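Local coordinates for protein ribose-phosphate pyrophosphokinase (Thermus thermophilus, PDB 5T3O) that probably makes phosphoribosyl pyrophosphate by transferring the pyrophosphoryl group of ATP to the 1-hydroxyl of ribose 5-phosphate, at residues T84-Y89 / R121-T126; V40-S45 / V72-G77; P147-Y152 / Y242-H247; D141-E146 / P287-A292. All coordinates share one frame; numbering follows the deposited sequence.

Contact 1. Residues T84-Y89 / R121-T126; sequences TAVIPY and RVLTMT
The beta-alpha-beta unit of strand 82-87, helix 106-117 and strand 121-125 sets Ala-85 and Ile-87 beside Leu-123. The two strands are neighbours in the five-stranded parallel sheet of this PRTase-like fold, and their short axes diverge by only 18°. Ala-85 N donates to Arg-121 O at 2.8 Å. Leu-123 N returns a bond to Ala-85 O at 2.9 Å. Ile-87 N then gives one to Leu-123 O at 2.8 Å.

Next comes a side-chain bond. Thr-124 OG1, a side-chain hydroxyl, donates to Ile-87 O at 2.6 Å and meets it almost head-on. It can do so because OG1 lies opposite its own backbone N (chi1 -168°), beside the carbonyl carbon. Met-125 N turns instead to Pro-88 O in a weak bond. A valine in place of Thr-124 would probably leave Ile-87 O without its hydroxyl donor.

Thr-84, Val-86, Arg-121 and Leu-123 share one face of the sheet. Helix 286-298 covers Arg-121 and Leu-123 there. Thr-84 and Arg-121 run side by side, with Thr-84 OG1 pressed to within 3.0 Å of Arg-121 CG. The guanidinium end of Arg-121 forms a salt bridge with Asp-141 and a hydrogen bond with Ser-79 of a second subunit. Ala-85, Ile-87 and Val-122 point to the other face. There Ile-87 CD1 touches Val-122 CG1 at 4.2 Å.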
loop_
_atom_site.group_PDB
_atom_site.type_symbol
_atom_site.label_atom_id
_atom_site.label_comp_id
_atom_site.label_asym_id
_atom_site.label_seq_id
_atom_site.Cartn_x
_atom_site.Cartn_y
_atom_site.Cartn_z
ATOM N N THR A 84 9.463 17.688 -4.795
ATOM C CA THR A 84 10.546 17.499 -3.856
ATOM C C THR A 84 10.273 18.373 -2.648
ATOM O O THR A 84 9.924 19.537 -2.795
ATOM C CB THR A 84 11.888 17.904 -4.487
ATOM O OG1 THR A 84 12.081 17.146 -5.683
ATOM C CG2 THR A 84 13.063 17.658 -3.523
ATOM N N ALA A 85 10.407 17.791 -1.467
ATOM C CA ALA A 85 10.353 18.534 -0.230
ATOM C C ALA A 85 11.767 19.026 0.058
ATOM O O ALA A 85 12.647 18.247 0.422
ATOM C CB ALA A 85 9.846 17.650 0.897
ATOM N N VAL A 86 11.992 20.317 -0.153
ATOM C CA VAL A 86 13.259 20.933 0.212
ATOM C C VAL A 86 13.162 21.351 1.683
ATOM O O VAL A 86 12.512 22.342 2.017
ATOM C CB VAL A 86 13.582 22.124 -0.705
ATOM C CG1 VAL A 86 14.881 22.794 -0.278
ATOM C CG2 VAL A 86 13.666 21.654 -2.150
ATOM N N ILE A 87 13.778 20.558 2.550
ATOM C CA ILE A 87 13.754 20.768 3.994
ATOM C C ILE A 87 15.164 21.118 4.494
ATOM O O ILE A 87 15.920 20.221 4.892
ATOM C CB ILE A 87 13.243 19.515 4.746
ATOM C CG1 ILE A 87 11.927 19.006 4.139
ATOM C CG2 ILE A 87 13.038 19.832 6.224
ATOM C CD1 ILE A 87 11.472 17.683 4.727
ATOM N N PRO A 88 15.517 22.419 4.496
ATOM C CA PRO A 88 16.895 22.766 4.877
ATOM C C PRO A 88 17.260 22.299 6.272
ATOM O O PRO A 88 18.321 21.702 6.444
ATOM C CB PRO A 88 16.929 24.292 4.760
ATOM C CG PRO A 88 15.874 24.617 3.766
ATOM C CD PRO A 88 14.792 23.585 3.962
ATOM N N TYR A 89 16.364 22.518 7.237
ATOM C CA TYR A 89 16.534 21.998 8.596
ATOM C C TYR A 89 15.380 21.062 8.983
ATOM O O TYR A 89 14.221 21.482 9.016
ATOM C CB TYR A 89 16.668 23.159 9.604
ATOM C CG TYR A 89 16.717 22.708 11.044
ATOM C CD1 TYR A 89 17.594 21.708 11.447
ATOM C CD2 TYR A 89 15.867 23.267 12.004
ATOM C CE1 TYR A 89 17.634 21.278 12.758
ATOM C CE2 TYR A 89 15.906 22.844 13.322
ATOM C CZ TYR A 89 16.791 21.853 13.690
ATOM O OH TYR A 89 16.833 21.418 14.992
ATOM N N ARG A 121 10.595 13.105 -3.431
ATOM C CA ARG A 121 11.947 13.135 -2.874
ATOM C C ARG A 121 12.124 14.249 -1.841
ATOM O O ARG A 121 11.300 15.164 -1.727
ATOM C CB ARG A 121 13.015 13.260 -3.989
ATOM C CG ARG A 121 12.672 14.254 -5.083
ATOM C CD ARG A 121 13.851 14.598 -6.013
ATOM N NE ARG A 121 14.420 13.412 -6.639
ATOM C CZ ARG A 121 15.528 12.764 -6.273
ATOM N NH1 ARG A 121 16.298 13.155 -5.264
ATOM N NH2 ARG A 121 15.872 11.684 -6.946
ATOM N N VAL A 122 13.214 14.131 -1.092
ATOM C CA VAL A 122 13.602 15.102 -0.101
ATOM C C VAL A 122 14.991 15.636 -0.460
ATOM O O VAL A 122 15.869 14.879 -0.878
ATOM C CB VAL A 122 13.592 14.475 1.313
ATOM C CG1 VAL A 122 14.132 15.442 2.362
ATOM C CG2 VAL A 122 12.180 14.028 1.677
ATOM N N LEU A 123 15.158 16.951 -0.293
ATOM C CA LEU A 123 16.455 17.617 -0.348
ATOM C C LEU A 123 16.684 18.303 1.005
ATOM O O LEU A 123 15.925 19.191 1.390
ATOM C CB LEU A 123 16.459 18.652 -1.473
ATOM C CG LEU A 123 17.774 19.045 -2.166
ATOM C CD1 LEU A 123 17.669 20.477 -2.662
ATOM C CD2 LEU A 123 19.026 18.869 -1.317
ATOM N N THR A 124 17.729 17.891 1.719
ATOM C CA THR A 124 17.988 18.393 3.072
ATOM C C THR A 124 19.491 18.571 3.350
ATOM O O THR A 124 20.332 18.057 2.610
ATOM C CB THR A 124 17.333 17.465 4.118
ATOM O OG1 THR A 124 17.343 18.092 5.405
ATOM C CG2 THR A 124 18.038 16.104 4.194
ATOM N N MET A 125 19.813 19.312 4.410
ATOM C CA MET A 125 21.208 19.560 4.804
ATOM C C MET A 125 21.456 19.140 6.246
ATOM O O MET A 125 20.660 19.460 7.126
ATOM C CB MET A 125 21.554 21.036 4.623
ATOM C CG MET A 125 23.015 21.378 4.899
ATOM S SD MET A 125 23.388 23.082 4.476
ATOM C CE MET A 125 23.548 22.965 2.696
ATOM N N THR A 126 22.549 18.408 6.467
ATOM C CA THR A 126 23.038 18.037 7.810
ATOM C C THR A 126 21.949 17.520 8.771
ATOM O O THR A 126 21.465 18.248 9.649
ATOM C CB THR A 126 23.825 19.205 8.481
ATOM O OG1 THR A 126 24.759 19.772 7.554
ATOM C CG2 THR A 126 24.591 18.713 9.701
#

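Contact 2. Residues V40-S45 / V72-G77; sequences VRYEES and VDAAKG. With SO4 (sulfate ion), chain H.
A beta hairpin of strands 28-32 and 38-42 leans on helix 61-77 through Tyr-42 and Val-40. The loop of the hairpin carries Phe-33, Asn-35 and Asn-37, which bind ADP in this protein. Tyr-42 makes most of the strand's share of the contact. Its CG lies opposite the carbonyl carbon (chi1 -68°), and the ring extends over to the helix. Ala-74 CB comes to the ring edge, close to its plane, 3.7 Å from Tyr-42 CE2. The same CE2 atom is 3.6 Å from Ala-75 N. Further out, Tyr-42 OH lies 3.7 Å from Ala-75 CB. This hydroxyl donates to Met-71 O, one residue before 72-77, so the buried polar end is satisfied by the helix it packs on. A phenylalanine here would lose the hydroxyl and is likely to leave Met-71 O without this donor. Val-40 adds a looser touch, with CG1 4.5 Å from Ala-74 CB.

The strand end is also tied to itself. Arg-41 NH1 forms a salt bridge with Glu-43 OE1 at 2.6 Å, reaching it from 36° above the carboxylate plane. Ser-45 OG donates to sulfate O1 at 2.7 Å. The sulfate probably comes from the crystallisation liquor, and it is also held by Arg-47 and by Arg-102 of a third subunit.

Ile-103 of the third subunit packs on Arg-41 and Ala-74, which places this hairpin-helix junction at a subunit interface of the hexamer. Phe-5 of strand 2-6 meets the Tyr-42 ring edge-to-face, and Ile-53 of strand 50-54 packs against Tyr-42 and Val-72.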
loop_
_atom_site.group_PDB
_atom_site.type_symbol
_atom_site.label_atom_id
_atom_site.label_comp_id
_atom_site.label_asym_id
_atom_site.label_seq_id
_atom_site.Cartn_x
_atom_site.Cartn_y
_atom_site.Cartn_z
ATOM N N VAL A 40 -4.072 26.413 1.743
ATOM C CA VAL A 40 -2.946 26.559 0.836
ATOM C C VAL A 40 -3.502 26.654 -0.578
ATOM O O VAL A 40 -4.533 26.068 -0.883
ATOM C CB VAL A 40 -1.980 25.374 1.019
ATOM C CG1 VAL A 40 -1.004 25.234 -0.134
ATOM C CG2 VAL A 40 -1.216 25.523 2.322
ATOM N N ARG A 41 -2.824 27.412 -1.432
ATOM C CA ARG A 41 -3.281 27.628 -2.801
ATOM C C ARG A 41 -2.122 28.045 -3.683
ATOM O O ARG A 41 -1.318 28.892 -3.293
ATOM C CB ARG A 41 -4.360 28.703 -2.844
ATOM C CG ARG A 41 -5.072 28.839 -4.178
ATOM C CD ARG A 41 -6.187 29.867 -4.078
ATOM N NE ARG A 41 -7.000 29.925 -5.292
ATOM C CZ ARG A 41 -6.722 30.647 -6.386
ATOM N NH1 ARG A 41 -5.631 31.415 -6.466
ATOM N NH2 ARG A 41 -7.555 30.602 -7.427
ATOM N N TYR A 42 -2.050 27.440 -4.867
ATOM C CA TYR A 42 -1.086 27.840 -5.883
ATOM C C TYR A 42 -1.813 28.739 -6.867
ATOM O O TYR A 42 -2.891 28.398 -7.351
ATOM C CB TYR A 42 -0.503 26.623 -6.602
ATOM C CG TYR A 42 0.372 25.750 -5.734
ATOM C CD1 TYR A 42 1.710 26.060 -5.536
ATOM C CD2 TYR A 42 -0.126 24.587 -5.142
ATOM C CE1 TYR A 42 2.525 25.267 -4.749
ATOM C CE2 TYR A 42 0.685 23.781 -4.362
ATOM C CZ TYR A 42 2.005 24.122 -4.165
ATOM O OH TYR A 42 2.821 23.332 -3.393
ATOM N N GLU A 43 -1.211 29.885 -7.164
ATOM C CA GLU A 43 -1.854 30.911 -7.998
ATOM C C GLU A 43 -1.674 30.594 -9.489
ATOM O O GLU A 43 -2.585 30.831 -10.291
ATOM C CB GLU A 43 -1.305 32.314 -7.669
ATOM C CG GLU A 43 -1.072 32.636 -6.184
ATOM C CD GLU A 43 -2.327 32.648 -5.323
ATOM O OE1 GLU A 43 -3.218 31.786 -5.483
ATOM O OE2 GLU A 43 -2.408 33.526 -4.442
ATOM N N GLU A 44 -0.500 30.056 -9.830
ATOM C CA GLU A 44 -0.140 29.648 -11.195
ATOM C C GLU A 44 -0.263 28.129 -11.381
ATOM O O GLU A 44 -0.203 27.375 -10.411
ATOM C CB GLU A 44 1.311 30.084 -11.494
ATOM C CG GLU A 44 2.408 29.252 -10.803
ATOM C CD GLU A 44 3.726 30.003 -10.603
ATOM O OE1 GLU A 44 3.701 31.109 -10.018
ATOM O OE2 GLU A 44 4.794 29.477 -11.005
ATOM N N SER A 45 -0.395 27.691 -12.629
ATOM C CA SER A 45 -0.386 26.270 -12.957
ATOM C C SER A 45 0.971 25.645 -12.612
ATOM O O SER A 45 2.010 26.257 -12.842
ATOM C CB SER A 45 -0.701 26.064 -14.442
ATOM O OG SER A 45 -0.741 24.687 -14.782
ATOM N N VAL A 72 2.659 19.982 -0.594
ATOM C CA VAL A 72 3.016 18.762 -1.327
ATOM C C VAL A 72 1.759 18.074 -1.873
ATOM O O VAL A 72 1.711 17.716 -3.047
ATOM C CB VAL A 72 3.841 17.792 -0.451
ATOM C CG1 VAL A 72 3.973 16.412 -1.091
ATOM C CG2 VAL A 72 5.224 18.372 -0.186
ATOM N N ASP A 73 0.741 17.926 -1.026
ATOM C CA ASP A 73 -0.551 17.334 -1.427
ATOM C C ASP A 73 -1.252 18.134 -2.519
ATOM O O ASP A 73 -1.767 17.566 -3.481
ATOM C CB ASP A 73 -1.472 17.195 -0.202
ATOM C CG ASP A 73 -2.801 16.525 -0.531
ATOM O OD1 ASP A 73 -2.774 15.346 -0.922
ATOM O OD2 ASP A 73 -3.864 17.175 -0.404
ATOM N N ALA A 74 -1.267 19.455 -2.368
ATOM C CA ALA A 74 -1.875 20.337 -3.361
ATOM C C ALA A 74 -1.108 20.344 -4.702
ATOM O O ALA A 74 -1.718 20.459 -5.766
ATOM C CB ALA A 74 -1.987 21.749 -2.803
ATOM N N ALA A 75 0.209 20.200 -4.641
ATOM C CA ALA A 75 1.045 20.127 -5.859
ATOM C C ALA A 75 0.782 18.836 -6.653
ATOM O O ALA A 75 0.651 18.877 -7.881
ATOM C CB ALA A 75 2.520 20.246 -5.494
ATOM N N LYS A 76 0.673 17.703 -5.959
ATOM C CA LYS A 76 0.251 16.446 -6.615
ATOM C C LYS A 76 -1.196 16.530 -7.115
ATOM O O LYS A 76 -1.492 16.081 -8.218
ATOM C CB LYS A 76 0.458 15.223 -5.695
ATOM C CG LYS A 76 1.907 14.763 -5.573
ATOM C CD LYS A 76 2.432 14.225 -6.903
ATOM C CE LYS A 76 3.780 13.541 -6.785
ATOM N NZ LYS A 76 3.711 12.174 -6.216
ATOM N N GLY A 77 -2.088 17.141 -6.330
ATOM C CA GLY A 77 -3.470 17.392 -6.781
ATOM C C GLY A 77 -3.603 18.337 -7.969
ATOM O O GLY A 77 -4.589 18.295 -8.711
HETATM S S SO4 H . -4.160 23.803 -14.272
HETATM O O1 SO4 H . -2.962 23.171 -14.845
HETATM O O2 SO4 H . -4.219 25.223 -14.697
HETATM O O3 SO4 H . -5.376 23.105 -14.738
HETATM O O4 SO4 H . -4.036 23.751 -12.802
#

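Contact 3. Residues P147-Y152 / Y242-H247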
loop_
_atom_site.group_PDB
_atom_site.type_symbol
_atom_site.label_atom_id
_atom_site.label_comp_id
_atom_site.label_asym_id
_atom_site.label_seq_id
_atom_site.Cartn_x
_atom_site.Cartn_y
_atom_site.Cartn_z
ATOM N N PRO A 147 31.986 22.182 3.367
ATOM C CA PRO A 147 32.604 23.211 2.506
ATOM C C PRO A 147 32.471 24.652 3.008
ATOM O O PRO A 147 33.466 25.375 3.056
ATOM C CB PRO A 147 31.861 23.054 1.175
ATOM C CG PRO A 147 31.437 21.633 1.155
ATOM C CD PRO A 147 31.112 21.286 2.580
ATOM N N VAL A 148 31.259 25.049 3.387
ATOM C CA VAL A 148 30.970 26.439 3.774
ATOM C C VAL A 148 31.457 26.757 5.206
ATOM O O VAL A 148 31.761 27.914 5.519
ATOM C CB VAL A 148 29.466 26.760 3.592
ATOM C CG1 VAL A 148 29.156 28.203 3.968
ATOM C CG2 VAL A 148 29.042 26.493 2.148
ATOM N N ILE A 149 31.537 25.733 6.057
ATOM C CA ILE A 149 32.072 25.867 7.419
ATOM C C ILE A 149 33.604 25.963 7.403
ATOM O O ILE A 149 34.180 26.768 8.142
ATOM C CB ILE A 149 31.609 24.695 8.330
ATOM C CG1 ILE A 149 30.072 24.685 8.477
ATOM C CG2 ILE A 149 32.276 24.747 9.702
ATOM C CD1 ILE A 149 29.463 25.922 9.106
ATOM N N ALA A 150 34.253 25.141 6.576
ATOM C CA ALA A 150 35.705 25.217 6.369
ATOM C C ALA A 150 36.125 26.562 5.763
ATOM O O ALA A 150 37.051 27.205 6.257
ATOM C CB ALA A 150 36.174 24.072 5.486
ATOM N N ASN A 151 35.411 26.998 4.724
ATOM C CA ASN A 151 35.690 28.280 4.057
ATOM C C ASN A 151 35.317 29.532 4.873
ATOM O O ASN A 151 35.523 30.645 4.402
ATOM C CB ASN A 151 34.992 28.339 2.693
ATOM C CG ASN A 151 35.578 29.407 1.782
ATOM O OD1 ASN A 151 36.670 29.237 1.240
ATOM N ND2 ASN A 151 34.864 30.521 1.623
ATOM N N TYR A 152 34.742 29.355 6.063
ATOM C CA TYR A 152 34.586 30.440 7.039
ATOM C C TYR A 152 35.824 30.502 7.931
ATOM O O TYR A 152 36.411 31.568 8.101
ATOM C CB TYR A 152 33.305 30.250 7.870
ATOM C CG TYR A 152 33.337 30.839 9.270
ATOM C CD1 TYR A 152 33.003 32.178 9.499
ATOM C CD2 TYR A 152 33.680 30.047 10.369
ATOM C CE1 TYR A 152 33.022 32.711 10.785
ATOM C CE2 TYR A 152 33.704 30.567 11.654
ATOM C CZ TYR A 152 33.376 31.897 11.861
ATOM O OH TYR A 152 33.402 32.399 13.144
ATOM N N TYR A 242 36.220 29.616 19.115
ATOM C CA TYR A 242 35.269 29.931 18.039
ATOM C C TYR A 242 34.259 28.787 17.896
ATOM O O TYR A 242 34.527 27.660 18.325
ATOM C CB TYR A 242 36.004 30.133 16.712
ATOM C CG TYR A 242 36.627 31.497 16.553
ATOM C CD1 TYR A 242 37.912 31.762 17.035
ATOM C CD2 TYR A 242 35.937 32.530 15.911
ATOM C CE1 TYR A 242 38.488 33.018 16.886
ATOM C CE2 TYR A 242 36.505 33.787 15.756
ATOM C CZ TYR A 242 37.779 34.028 16.244
ATOM O OH TYR A 242 38.344 35.274 16.092
ATOM N N ALA A 243 33.112 29.075 17.278
ATOM C CA ALA A 243 32.013 28.106 17.168
ATOM C C ALA A 243 31.391 28.086 15.780
ATOM O O ALA A 243 31.160 29.141 15.183
ATOM C CB ALA A 243 30.951 28.412 18.207
ATOM N N ALA A 244 31.108 26.880 15.286
ATOM C CA ALA A 244 30.455 26.688 13.988
ATOM C C ALA A 244 29.416 25.568 14.036
ATOM O O ALA A 244 29.643 24.517 14.643
ATOM C CB ALA A 244 31.489 26.385 12.918
ATOM N N ALA A 245 28.276 25.805 13.398
ATOM C CA ALA A 245 27.282 24.755 13.186
ATOM C C ALA A 245 26.516 24.973 11.901
ATOM O O ALA A 245 26.549 26.062 11.322
ATOM C CB ALA A 245 26.322 24.669 14.369
ATOM N N THR A 246 25.831 23.926 11.453
ATOM C CA THR A 246 24.985 24.041 10.273
ATOM C C THR A 246 23.714 24.819 10.612
ATOM O O THR A 246 23.414 25.829 9.971
ATOM C CB THR A 246 24.619 22.670 9.674
ATOM O OG1 THR A 246 25.812 21.904 9.461
ATOM C CG2 THR A 246 23.894 22.854 8.350
ATOM N N HIS A 247 22.983 24.347 11.623
ATOM C CA HIS A 247 21.643 24.867 11.922
ATOM C C HIS A 247 21.623 25.881 13.073
ATOM O O HIS A 247 21.799 25.521 14.240
ATOM C CB HIS A 247 20.695 23.706 12.207
ATOM C CG HIS A 247 20.671 22.680 11.117
ATOM N ND1 HIS A 247 20.281 22.978 9.831
ATOM C CD2 HIS A 247 20.996 21.366 11.117
ATOM C CE1 HIS A 247 20.362 21.892 9.087
ATOM N NE2 HIS A 247 20.796 20.901 9.841
#
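Tyr-152 OH is hydrogen-bonded to Glu-265 and lies 3.8 Å from Tyr-242 CD2. The two tyrosine side chains cross at about a right angle. They meet where helix 146-156 packs on the mixed sheet of the C-terminal alpha/beta domain. The helix and strand 241-245 run nearly antiparallel, at 162°, with 9.3 Å between the short axes. Strand 241-245 is an inner strand of the sheet, flanked by strands 212-217 and 266-269.

Where the helix faces the strand, the strand offers a small side chain. Ala-244 points its CB at the helix, and Ile-149 CG2 meets it at 3.7 Å. Tyr-152, one turn further on, also touches Ala-267 of the adjacent strand 266-269 and Leu-283 of strand 280-283 beyond it. Ala-243 and Ala-245 point away from the helix. Ala-245 lies near Asp-217, which is predicted to bind ribose 5-phosphate, so the helix backs a strand close to the probable substrate site.

Ile-149 touches the strand with two branches. Its CG2 is opposite the backbone N, while CG1 is beside it (chi1 -62°). CG1 carries the second methyl along the strand, where Ile-149 CD1 rests 3.7 Å from Ala-245 O.

Contact 4. Residues D141-E146 / P287-A292; sequences DHLSAE and PLFAEA
Strand 141-143 and helix 287-292 run nearly antiparallel, at 155°, with their short axes 10.5 Å apart and Leu-143 facing Phe-289. Leu-143 fills the gap with its two methyls. CD2 sits over the middle of one face of the Phe-289 ring, 3.8 Å from the centroid. It lies only 10° off the ring normal, which makes a well-centred CH-pi contact. The other methyl, Leu-143 CD1, meets Ala-292 CB at 3.8 Å, one helical turn further on from Leu-288. The chi2 of Leu-143 is 29°, away from a staggered value, and in this position one methyl reaches the ring and the other the alanine.

The strand is one of the two edge strands of this chain's five-stranded parallel sheet. Helix 286-298, the last helix of the chain, packs along a face of that sheet, so the C-terminal end of the chain returns to the N-terminal sheet. Phe-289 also touches Leu-123 and Met-125 of the next strand, and Ile-17 of helix 11-19.

Past the strand end, Leu-288 takes over. Leu-288 CD2 comes within 3.7 Å of Ser-144 O.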
loop_
_atom_site.group_PDB
_atom_site.type_symbol
_atom_site.label_atom_id
_atom_site.label_comp_id
_atom_site.label_asym_id
_atom_site.label_seq_id
_atom_site.Cartn_x
_atom_site.Cartn_y
_atom_site.Cartn_z
ATOM N N ASP A 141 18.346 13.495 -1.015
ATOM C CA ASP A 141 19.645 14.085 -1.294
ATOM C C ASP A 141 20.069 14.853 -0.035
ATOM O O ASP A 141 19.337 15.716 0.447
ATOM C CB ASP A 141 19.573 14.964 -2.546
ATOM C CG ASP A 141 19.447 14.137 -3.830
ATOM O OD1 ASP A 141 20.140 13.097 -3.933
ATOM O OD2 ASP A 141 18.654 14.508 -4.728
ATOM N N HIS A 142 21.241 14.495 0.489
ATOM C CA HIS A 142 21.722 14.899 1.811
ATOM C C HIS A 142 22.944 15.797 1.610
ATOM O O HIS A 142 24.073 15.310 1.536
ATOM C CB HIS A 142 22.078 13.629 2.605
ATOM C CG HIS A 142 22.471 13.861 4.033
ATOM N ND1 HIS A 142 22.333 12.885 4.999
ATOM C CD2 HIS A 142 23.018 14.932 4.661
ATOM C CE1 HIS A 142 22.769 13.347 6.157
ATOM N NE2 HIS A 142 23.191 14.586 5.979
ATOM N N LEU A 143 22.696 17.105 1.524
ATOM C CA LEU A 143 23.756 18.115 1.366
ATOM C C LEU A 143 24.633 18.259 2.618
ATOM O O LEU A 143 24.134 18.200 3.745
ATOM C CB LEU A 143 23.155 19.479 1.004
ATOM C CG LEU A 143 22.859 19.808 -0.465
ATOM C CD1 LEU A 143 22.524 18.593 -1.321
ATOM C CD2 LEU A 143 21.764 20.864 -0.551
ATOM N N SER A 144 25.938 18.452 2.403
ATOM C CA SER A 144 26.914 18.589 3.493
ATOM C C SER A 144 27.287 20.059 3.700
ATOM O O SER A 144 27.371 20.824 2.739
ATOM C CB SER A 144 28.167 17.755 3.207
ATOM O OG SER A 144 28.853 17.459 4.412
ATOM N N ALA A 145 27.489 20.438 4.962
ATOM C CA ALA A 145 27.859 21.811 5.342
ATOM C C ALA A 145 29.382 22.044 5.435
ATOM O O ALA A 145 29.819 23.195 5.520
ATOM C CB ALA A 145 27.199 22.175 6.663
ATOM N N GLU A 146 30.170 20.964 5.414
ATOM C CA GLU A 146 31.637 21.021 5.555
ATOM C C GLU A 146 32.368 22.055 4.662
ATOM O O GLU A 146 33.278 22.721 5.151
ATOM C CB GLU A 146 32.243 19.615 5.375
ATOM C CG GLU A 146 33.753 19.518 5.557
ATOM C CD GLU A 146 34.284 18.137 5.220
ATOM O OE1 GLU A 146 33.752 17.144 5.765
ATOM O OE2 GLU A 146 35.233 18.043 4.410
ATOM N N PRO A 287 23.160 29.360 -2.575
ATOM C CA PRO A 287 23.836 28.926 -3.812
ATOM C C PRO A 287 24.063 27.414 -3.894
ATOM O O PRO A 287 23.967 26.840 -4.980
ATOM C CB PRO A 287 25.188 29.661 -3.765
ATOM C CG PRO A 287 24.967 30.819 -2.849
ATOM C CD PRO A 287 23.997 30.313 -1.817
ATOM N N LEU A 288 24.373 26.790 -2.759
ATOM C CA LEU A 288 24.529 25.339 -2.690
ATOM C C LEU A 288 23.200 24.587 -2.940
ATOM O O LEU A 288 23.170 23.635 -3.725
ATOM C CB LEU A 288 25.132 24.946 -1.341
ATOM C CG LEU A 288 25.440 23.474 -1.079
ATOM C CD1 LEU A 288 26.277 22.860 -2.193
ATOM C CD2 LEU A 288 26.150 23.337 0.257
ATOM N N PHE A 289 22.118 25.021 -2.284
ATOM C CA PHE A 289 20.777 24.443 -2.511
ATOM C C PHE A 289 20.306 24.638 -3.952
ATOM O O PHE A 289 19.741 23.716 -4.544
ATOM C CB PHE A 289 19.722 24.997 -1.521
ATOM C CG PHE A 289 19.621 24.212 -0.237
ATOM C CD1 PHE A 289 20.400 24.539 0.868
ATOM C CD2 PHE A 289 18.753 23.133 -0.135
ATOM C CE1 PHE A 289 20.312 23.809 2.044
ATOM C CE2 PHE A 289 18.663 22.397 1.038
ATOM C CZ PHE A 289 19.442 22.735 2.128
ATOM N N ALA A 290 20.537 25.832 -4.505
ATOM C CA ALA A 290 20.191 26.126 -5.902
ATOM C C ALA A 290 20.945 25.235 -6.901
ATOM O O ALA A 290 20.385 24.817 -7.918
ATOM C CB ALA A 290 20.445 27.592 -6.213
ATOM N N GLU A 291 22.209 24.951 -6.600
ATOM C CA GLU A 291 23.031 24.066 -7.428
ATOM C C GLU A 291 22.566 22.608 -7.333
ATOM O O GLU A 291 22.555 21.894 -8.335
ATOM C CB GLU A 291 24.514 24.189 -7.024
ATOM C CG GLU A 291 25.509 23.376 -7.853
ATOM C CD GLU A 291 25.466 23.678 -9.346
ATOM O OE1 GLU A 291 25.123 24.819 -9.734
ATOM O OE2 GLU A 291 25.784 22.765 -10.139
ATOM N N ALA A 292 22.208 22.169 -6.128
ATOM C CA ALA A 292 21.649 20.828 -5.922
ATOM C C ALA A 292 20.321 20.664 -6.668
ATOM O O ALA A 292 20.112 19.658 -7.341
ATOM C CB ALA A 292 21.464 20.550 -4.441
#

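Along the chain contact 2 closes first, contact 1 follows, and contact 3 is nested inside the loop closed by contact 4. Contacts 1 and 4 are neighbours, with centres 9 Å apart, and share the five-stranded parallel sheet through strands 121-125 and 140-143. Contact 3 belongs to the second, mixed sheet, 14 Å from contact 4 between centres. Strand 140-143 leads directly into its helix 146-156. Thr-126 O bonds His-247 NE2 at 2.7 Å, so contacts 1 and 3 join the two sheets, with ADP about 12 Å from the Ile-87 side chain. Contact 2 lies 36 Å from contact 3, centre to centre, on the far side of the chain, where other subunits of the hexamer pack.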